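Local coordinates for protein A putative transcriptional regulator (Rhodococcus sp., PDB 2HKU) that probably binds cis-regulatory DNA as a TetR-family transcription factor, a dimer whose helix-turn-helix domain is joined to an all-helical C-terminal domain, at residues Asp23-Ala28 with Tyr58-Lys63; Ser102-Gly107 with Ser170-Leu175. All coordinates share one frame; numbering follows the deposited sequence.

Contact 1: residues Asp23-Ala28 with Tyr58-Lys63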
loop_
_atom_site.group_PDB
_atom_site.type_symbol
_atom_site.label_atom_id
_atom_site.label_comp_id
_atom_site.label_asym_id
_atom_site.label_seq_id
_atom_site.Cartn_x
_atom_site.Cartn_y
_atom_site.Cartn_z
ATOM N N ASP A 23 25.412 -12.598 9.796
ATOM C CA ASP A 23 24.185 -13.407 9.839
ATOM C C ASP A 23 23.416 -13.326 11.176
ATOM O O ASP A 23 22.156 -13.299 11.189
ATOM C CB ASP A 23 24.425 -14.889 9.479
ATOM C CG ASP A 23 24.984 -15.086 8.082
ATOM O OD1 ASP A 23 24.698 -14.277 7.159
ATOM O OD2 ASP A 23 25.713 -16.097 7.897
ATOM N N ALA A 24 24.168 -13.269 12.283
ATOM C CA ALA A 24 23.552 -13.155 13.607
ATOM C C ALA A 24 22.723 -11.854 13.699
ATOM O O ALA A 24 21.602 -11.849 14.180
ATOM C CB ALA A 24 24.618 -13.230 14.757
ATOM N N LEU A 25 23.310 -10.773 13.236
ATOM C CA LEU A 25 22.652 -9.444 13.190
ATOM C C LEU A 25 21.374 -9.450 12.327
ATOM O O LEU A 25 20.264 -9.027 12.754
ATOM C CB LEU A 25 23.661 -8.406 12.689
ATOM C CG LEU A 25 24.584 -7.862 13.772
ATOM C CD1 LEU A 25 25.627 -6.969 13.118
ATOM C CD2 LEU A 25 23.795 -7.042 14.806
ATOM N N PHE A 26 21.532 -10.054 11.153
ATOM C CA PHE A 26 20.464 -10.116 10.189
ATOM C C PHE A 26 19.272 -10.836 10.732
ATOM O O PHE A 26 18.150 -10.347 10.647
ATOM C CB PHE A 26 20.944 -10.669 8.851
ATOM C CG PHE A 26 20.087 -10.197 7.669
ATOM C CD1 PHE A 26 20.354 -8.983 7.049
ATOM C CD2 PHE A 26 19.023 -10.967 7.188
ATOM C CE1 PHE A 26 19.589 -8.557 5.972
ATOM C CE2 PHE A 26 18.262 -10.524 6.094
ATOM C CZ PHE A 26 18.554 -9.360 5.499
ATOM N N THR A 27 19.503 -12.004 11.342
ATOM C CA THR A 27 18.438 -12.776 11.964
ATOM C C THR A 27 17.755 -12.047 13.118
ATOM O O THR A 27 16.563 -12.072 13.206
ATOM C CB THR A 27 18.999 -14.187 12.436
ATOM O OG1 THR A 27 19.407 -14.901 11.251
ATOM C CG2 THR A 27 17.959 -15.011 13.175
ATOM N N ALA A 28 18.524 -11.442 14.029
ATOM C CA ALA A 28 17.941 -10.828 15.189
ATOM C C ALA A 28 17.113 -9.654 14.652
ATOM O O ALA A 28 15.963 -9.482 15.012
ATOM C CB ALA A 28 19.021 -10.325 16.079
ATOM N N TYR A 58 29.892 -1.550 10.786
ATOM C CA TYR A 58 30.773 -2.359 9.945
ATOM C C TYR A 58 30.059 -3.078 8.806
ATOM O O TYR A 58 30.422 -2.930 7.632
ATOM C CB TYR A 58 31.454 -3.426 10.806
ATOM C CG TYR A 58 32.661 -4.095 10.173
ATOM C CD1 TYR A 58 33.699 -3.339 9.583
ATOM C CD2 TYR A 58 32.795 -5.482 10.209
ATOM C CE1 TYR A 58 34.831 -3.965 9.026
ATOM C CE2 TYR A 58 33.912 -6.115 9.668
ATOM C CZ TYR A 58 34.924 -5.359 9.083
ATOM O OH TYR A 58 36.021 -6.018 8.546
ATOM N N TYR A 59 29.069 -3.888 9.161
ATOM C CA TYR A 59 28.338 -4.672 8.178
ATOM C C TYR A 59 27.260 -3.922 7.399
ATOM O O TYR A 59 26.894 -4.373 6.305
ATOM C CB TYR A 59 27.804 -5.952 8.800
ATOM C CG TYR A 59 28.899 -6.872 9.156
ATOM C CD1 TYR A 59 29.759 -7.393 8.154
ATOM C CD2 TYR A 59 29.136 -7.223 10.481
ATOM C CE1 TYR A 59 30.823 -8.260 8.474
ATOM C CE2 TYR A 59 30.197 -8.088 10.818
ATOM C CZ TYR A 59 31.020 -8.602 9.804
ATOM O OH TYR A 59 32.045 -9.443 10.149
ATOM N N TYR A 60 26.773 -2.784 7.914
ATOM C CA TYR A 60 25.611 -2.141 7.286
ATOM C C TYR A 60 25.705 -0.645 7.136
ATOM O O TYR A 60 24.922 -0.034 6.444
ATOM C CB TYR A 60 24.319 -2.549 8.002
ATOM C CG TYR A 60 24.112 -4.038 8.052
ATOM C CD1 TYR A 60 23.553 -4.736 6.969
ATOM C CD2 TYR A 60 24.477 -4.771 9.181
ATOM C CE1 TYR A 60 23.368 -6.149 7.044
ATOM C CE2 TYR A 60 24.298 -6.150 9.260
ATOM C CZ TYR A 60 23.744 -6.838 8.177
ATOM O OH TYR A 60 23.592 -8.205 8.250
ATOM N N GLY A 61 26.665 -0.015 7.790
ATOM C CA GLY A 61 26.836 1.418 7.577
ATOM C C GLY A 61 25.861 2.251 8.373
ATOM O O GLY A 61 26.117 3.430 8.580
ATOM N N SER A 62 24.743 1.659 8.830
ATOM C CA SER A 62 23.711 2.399 9.534
ATOM C C SER A 62 22.519 1.493 9.865
ATOM O O SER A 62 22.312 0.453 9.205
ATOM C CB SER A 62 23.220 3.603 8.702
ATOM O OG SER A 62 22.331 3.195 7.663
ATOM N N LYS A 63 21.724 1.935 10.844
ATOM C CA LYS A 63 20.505 1.236 11.217
ATOM C C LYS A 63 19.522 1.164 10.020
ATOM O O LYS A 63 18.891 0.147 9.817
ATOM C CB LYS A 63 19.841 1.918 12.421
ATOM C CG LYS A 63 18.857 1.036 13.147
ATOM C CD LYS A 63 18.090 1.846 14.170
ATOM C CE LYS A 63 16.728 1.191 14.474
ATOM N NZ LYS A 63 16.004 1.882 15.587
#

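Contact 2: residues Ser102-Gly107 with Ser170-Leu175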
loop_
_atom_site.group_PDB
_atom_site.type_symbol
_atom_site.label_atom_id
_atom_site.label_comp_id
_atom_site.label_asym_id
_atom_site.label_seq_id
_atom_site.Cartn_x
_atom_site.Cartn_y
_atom_site.Cartn_z
ATOM N N SER A 102 -1.027 -17.085 1.237
ATOM C CA SER A 102 0.304 -16.974 1.904
ATOM C C SER A 102 0.759 -15.529 2.107
ATOM O O SER A 102 1.164 -15.103 3.213
ATOM C CB SER A 102 1.411 -17.665 1.049
ATOM O OG SER A 102 2.610 -17.786 1.816
ATOM N N LEU A 103 0.737 -14.775 1.015
ATOM C CA LEU A 103 1.146 -13.336 1.101
ATOM C C LEU A 103 0.241 -12.560 2.063
ATOM O O LEU A 103 0.725 -11.783 2.783
ATOM C CB LEU A 103 1.125 -12.696 -0.300
ATOM C CG LEU A 103 2.193 -13.262 -1.241
ATOM C CD1 LEU A 103 1.916 -12.645 -2.552
ATOM C CD2 LEU A 103 3.661 -12.992 -0.677
ATOM N N LEU A 104 -1.079 -12.803 2.066
ATOM C CA LEU A 104 -2.000 -12.003 2.885
ATOM C C LEU A 104 -2.065 -12.480 4.298
ATOM O O LEU A 104 -2.436 -11.730 5.219
ATOM C CB LEU A 104 -3.402 -11.922 2.266
ATOM C CG LEU A 104 -3.412 -11.218 0.903
ATOM C CD1 LEU A 104 -4.796 -11.137 0.254
ATOM C CD2 LEU A 104 -2.827 -9.807 1.023
ATOM N N GLY A 105 -1.669 -13.739 4.512
ATOM C CA GLY A 105 -1.669 -14.270 5.857
ATOM C C GLY A 105 -0.322 -14.401 6.507
ATOM O O GLY A 105 0.174 -13.444 7.114
ATOM N N PRO A 106 0.319 -15.603 6.419
ATOM C CA PRO A 106 1.580 -15.593 7.102
ATOM C C PRO A 106 2.667 -14.636 6.523
ATOM O O PRO A 106 3.581 -14.299 7.232
ATOM C CB PRO A 106 2.061 -17.074 7.025
ATOM C CG PRO A 106 1.319 -17.642 5.942
ATOM C CD PRO A 106 0.028 -16.906 5.782
ATOM N N GLY A 107 2.613 -14.283 5.249
ATOM C CA GLY A 107 3.685 -13.390 4.663
ATOM C C GLY A 107 3.343 -11.897 4.893
ATOM O O GLY A 107 4.083 -11.012 4.459
ATOM N N SER A 170 0.667 -4.371 -6.560
ATOM C CA SER A 170 0.118 -3.162 -5.877
ATOM C C SER A 170 -1.168 -3.414 -5.107
ATOM O O SER A 170 -1.345 -2.845 -4.054
ATOM C CB SER A 170 -0.130 -2.066 -6.873
ATOM O OG SER A 170 -0.903 -2.589 -7.912
ATOM N N ALA A 171 -2.019 -4.334 -5.599
ATOM C CA ALA A 171 -3.172 -4.898 -4.781
ATOM C C ALA A 171 -2.695 -5.560 -3.464
ATOM O O ALA A 171 -3.216 -5.300 -2.358
ATOM C CB ALA A 171 -4.013 -5.937 -5.623
ATOM N N ILE A 172 -1.725 -6.483 -3.593
ATOM C CA ILE A 172 -1.162 -7.070 -2.418
ATOM C C ILE A 172 -0.696 -6.009 -1.387
ATOM O O ILE A 172 -1.078 -6.091 -0.240
ATOM C CB ILE A 172 -0.039 -8.136 -2.736
ATOM C CG1 ILE A 172 -0.639 -9.370 -3.493
ATOM C CG2 ILE A 172 0.699 -8.488 -1.470
ATOM C CD1 ILE A 172 -1.543 -10.318 -2.624
ATOM N N PHE A 173 0.122 -5.036 -1.814
ATOM C CA PHE A 173 0.587 -3.937 -0.929
ATOM C C PHE A 173 -0.566 -3.191 -0.273
ATOM O O PHE A 173 -0.620 -3.059 0.967
ATOM C CB PHE A 173 1.484 -2.944 -1.711
ATOM C CG PHE A 173 2.756 -3.570 -2.278
ATOM C CD1 PHE A 173 3.432 -4.577 -1.593
ATOM C CD2 PHE A 173 3.264 -3.122 -3.489
ATOM C CE1 PHE A 173 4.636 -5.134 -2.184
ATOM C CE2 PHE A 173 4.438 -3.634 -4.080
ATOM C CZ PHE A 173 5.089 -4.615 -3.463
ATOM N N GLY A 174 -1.528 -2.785 -1.083
ATOM C CA GLY A 174 -2.720 -1.984 -0.570
ATOM C C GLY A 174 -3.639 -2.827 0.334
ATOM O O GLY A 174 -4.222 -2.323 1.321
ATOM N N LEU A 175 -3.793 -4.109 0.010
ATOM C CA LEU A 175 -4.558 -5.011 0.906
ATOM C C LEU A 175 -3.855 -5.280 2.230
ATOM O O LEU A 175 -4.489 -5.239 3.292
ATOM C CB LEU A 175 -4.917 -6.362 0.247
ATOM C CG LEU A 175 -5.804 -6.206 -0.932
ATOM C CD1 LEU A 175 -5.765 -7.332 -2.029
ATOM C CD2 LEU A 175 -7.201 -5.909 -0.455
#

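Contact 1: residues Asp23-Ala28 with Tyr58-Lys63
L25 and Y59 bring the two backbones nearest, with 9.0 Å between their CA atoms. No hydrogen bond links 23-28 with 58-63, and the two segments meet through side chains. G61, with positive phi (81°), is the first residue after the helix to leave helical geometry, and S62 N-caps the helix that starts at K63, its OG bonded to R65 N. Y60 makes the largest share of the contact. Its CG stands anti to its own carbonyl carbon (chi1 -56°), which sends the ring back toward helix 21-36. There the Y60 and L25 side chains slide past each other in opposite directions: CE2 of Y60 touches both CB and CD1 of L25, each at 4.2 Å. The side chains of Y60 and F26 cross at about a right angle, and Y60 OH arrives at the edge of the F26 ring, close to the ring plane and 3.5 Å from F26 CD1. F26 CB lies 3.7 Å from the same Y60 OH, so the oxygen sits in the corner between ring and CB. L25 CD1 also brushes Y59 CD2 at 4.4 Å, while I45 and A49 of helix 42-49 and V56 also touch L25. The Y60 hydroxyl is hydrogen-bonded to the carbonyl O of R22, one residue before the segment. The chemistry is therefore mixed: the tyrosine ring fills an apolar seam, while its buried polar end is satisfied by the first helix, which joins helix 53-60, probably the recognition helix of the predicted helix-turn-helix motif, to helix 21-36.

Contact 2: residues Ser102-Gly107 with Ser170-Leu175
I172 CD1 meets two leucines from helix 92-104. L104 CD2 comes closest, 3.9 Å from I172 CD1, with L104 CG at 4.1 Å from that same methyl; L103 CD1 reaches it at 4.2 Å, the L103 side chain crossing that of I172 at about a right angle. L104 CD2 also rests on L175 CB at 4.1 Å, so one leucine branch bridges two residues on successive turns of helix 161-181. I172 can offer its CD1 this way because CG1 lies anti to the carbonyl carbon (chi1 -65°) and the chain then bends again at chi2 (-72°), carrying the methyl toward the leucines. The contact is wholly apolar and its four touching residues are buried.

Farther out, F168 and W169, also of helix 161-181, pack on L103, and A82 of helix 63-87 covers it from another helix. L190 and V176 pack on L104, whose carbonyl O, at the end of its helix, accepts a hydrogen bond from K179 NZ. I197 of helix 190-201 touches L175, which also packs on S170 of the second subunit. After L104 the chain leaves helical geometry at G105 and turns through P106 before helix 108-120. The arrangement is that of helix-helix packing in the core of the all-helical C-terminal domain of TetR-family regulators, where helix 161-181 also faces the partner subunit.

In the fold
From the N terminus, helix 21-36 leads through helix 42-49 into helix 53-60, and contact 1 closes this excursion within the helix-turn-helix range by bringing the end of helix 53-60 back to the first helix. Helix 63-87 then runs on into the C-terminal domain and touches both sites. Contact 2 closes a longer excursion, in which 62 residues, mostly helical, lie between 102-107 and 170-175, on helices 92-104 and 161-181. The two closures neither nest nor cross: they stand in series, their centres 26 Å apart and their nearest atoms about 14 Å apart. Contact 1 ties together the DNA-binding domain, contact 2 the C-terminal domain.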